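Local structure of pre-crRNA processing endonuclease (Streptococcus mutans, 4R0J) at residues I51-K54 with P55-N59. The protein probably cleaves CRISPR precursor RNA as a Cas5-family (subtype I-C) endonuclease, helping to make the guide RNAs of antiviral defence. Numbering follows the deposited sequence.
Sequences IYHK and PTFTN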
loop_
_atom_site.group_PDB
_atom_site.type_symbol
_atom_site.label_atom_id
_atom_site.label_comp_id
_atom_site.label_asym_id
_atom_site.label_seq_id
_atom_site.Cartn_x
_atom_site.Cartn_y
_atom_site.Cartn_z
ATOM N N ILE A 51 8.694 1.209 5.603
ATOM C CA ILE A 51 9.964 0.729 5.088
ATOM C C ILE A 51 10.977 1.867 5.131
ATOM O O ILE A 51 12.092 1.697 5.635
ATOM C CB ILE A 51 9.810 0.213 3.627
ATOM C CG1 ILE A 51 8.920 -1.029 3.620
ATOM C CG2 ILE A 51 11.179 -0.059 2.997
ATOM C CD1 ILE A 51 8.651 -1.616 2.211
ATOM N N TYR A 52 10.579 3.028 4.613
ATOM C CA TYR A 52 11.427 4.229 4.634
ATOM C C TYR A 52 10.627 5.439 4.174
ATOM O O TYR A 52 9.989 5.410 3.116
ATOM C CB TYR A 52 12.635 4.051 3.702
ATOM C CG TYR A 52 13.529 5.275 3.533
ATOM C CD1 TYR A 52 13.975 6.017 4.638
ATOM C CD2 TYR A 52 13.969 5.665 2.267
ATOM C CE1 TYR A 52 14.799 7.110 4.475
ATOM C CE2 TYR A 52 14.802 6.761 2.098
ATOM C CZ TYR A 52 15.207 7.486 3.209
ATOM O OH TYR A 52 16.034 8.581 3.058
ATOM N N HIS A 53 10.644 6.498 4.971
ATOM C CA HIS A 53 10.053 7.746 4.527
ATOM C C HIS A 53 10.747 8.934 5.171
ATOM O O HIS A 53 11.182 8.865 6.319
ATOM C CB HIS A 53 8.550 7.810 4.804
ATOM C CG HIS A 53 7.893 9.015 4.201
ATOM N ND1 HIS A 53 7.105 9.884 4.926
ATOM C CD2 HIS A 53 7.948 9.519 2.941
ATOM C CE1 HIS A 53 6.679 10.854 4.135
ATOM N NE2 HIS A 53 7.174 10.653 2.924
ATOM N N LYS A 54 10.878 10.001 4.395
ATOM C CA LYS A 54 11.332 11.305 4.891
ATOM C C LYS A 54 10.434 12.300 4.181
ATOM O O LYS A 54 10.051 12.066 3.034
ATOM C CB LYS A 54 12.784 11.559 4.500
ATOM C CG LYS A 54 13.803 10.653 5.173
ATOM C CD LYS A 54 13.839 10.877 6.682
ATOM C CE LYS A 54 15.066 10.222 7.302
ATOM N NZ LYS A 54 15.172 10.507 8.761
ATOM N N PRO A 55 10.088 13.409 4.843
ATOM C CA PRO A 55 9.163 14.358 4.204
ATOM C C PRO A 55 9.760 15.027 2.955
ATOM O O PRO A 55 9.047 15.705 2.206
ATOM C CB PRO A 55 8.907 15.399 5.303
ATOM C CG PRO A 55 10.038 15.230 6.274
ATOM C CD PRO A 55 10.390 13.773 6.236
ATOM N N THR A 56 11.047 14.815 2.723
ATOM C CA THR A 56 11.689 15.321 1.506
ATOM C C THR A 56 10.985 14.754 0.280
ATOM O O THR A 56 10.847 15.433 -0.743
ATOM C CB THR A 56 13.171 14.915 1.435
ATOM O OG1 THR A 56 13.845 15.369 2.621
ATOM C CG2 THR A 56 13.852 15.536 0.198
ATOM N N PHE A 57 10.546 13.502 0.399
ATOM C CA PHE A 57 9.952 12.779 -0.725
ATOM C C PHE A 57 8.598 12.180 -0.383
ATOM O O PHE A 57 8.202 12.121 0.783
ATOM C CB PHE A 57 10.925 11.720 -1.283
ATOM C CG PHE A 57 11.263 10.613 -0.319
ATOM C CD1 PHE A 57 10.422 9.510 -0.186
ATOM C CD2 PHE A 57 12.436 10.642 0.420
ATOM C CE1 PHE A 57 10.730 8.480 0.688
ATOM C CE2 PHE A 57 12.753 9.608 1.297
ATOM C CZ PHE A 57 11.897 8.525 1.431
ATOM N N THR A 58 7.882 11.769 -1.422
ATOM C CA THR A 58 6.578 11.164 -1.291
ATOM C C THR A 58 6.606 9.804 -1.976
ATOM O O THR A 58 6.916 9.705 -3.166
ATOM C CB THR A 58 5.498 12.035 -1.958
ATOM O OG1 THR A 58 5.456 13.321 -1.317
ATOM C CG2 THR A 58 4.122 11.354 -1.861
ATOM N N ASN A 59 6.282 8.759 -1.221
ATOM C CA ASN A 59 6.160 7.429 -1.795
ATOM C C ASN A 59 4.855 7.337 -2.563
ATOM O O ASN A 59 3.815 7.793 -2.084
ATOM C CB ASN A 59 6.192 6.365 -0.706
ATOM C CG ASN A 59 7.572 6.162 -0.148
ATOM O OD1 ASN A 59 8.555 6.188 -0.883
ATOM N ND2 ASN A 59 7.658 5.985 1.159
#
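The ring of Phe57 lies with one face under a backbone carbonyl, with Lys54 O 3.7 Å above the plane and over its centre. The same oxygen accepts a hydrogen bond from Phe57 N, at 3.0 Å. This i to i+3 bond closes a beta-turn over residues 54 to 57. Phe57 CG sits between its own N and carbonyl carbon (chi1 64°), which folds the ring back against 52-54. There it joins an aromatic cluster. His53 turns its ring edge to the Phe57 face, offset, with the planes at 88°. Phe57 CZ meets one face of Tyr52 near the rim, 3.5 Å from Tyr52 CE2. The turn links helix 41-51 to strand 57-66, an inner strand of the large antiparallel sheet of this Cas5-family protein. His53 NE2 donates to Phe57 O at 2.8 Å. That bond is bent, and the oxygen is tilted out of the imidazole plane. Asn59 ND2 gives a straighter bond to Tyr52 O (3.1 Å), with the acceptor in its amide plane. Asp49 OD1 also bonds this nitrogen, so two acceptors fix the buried amide. Tyr52 OH bonds His123 ND1 of helix 120-132, and His123 also packs edge-to-face with Phe57.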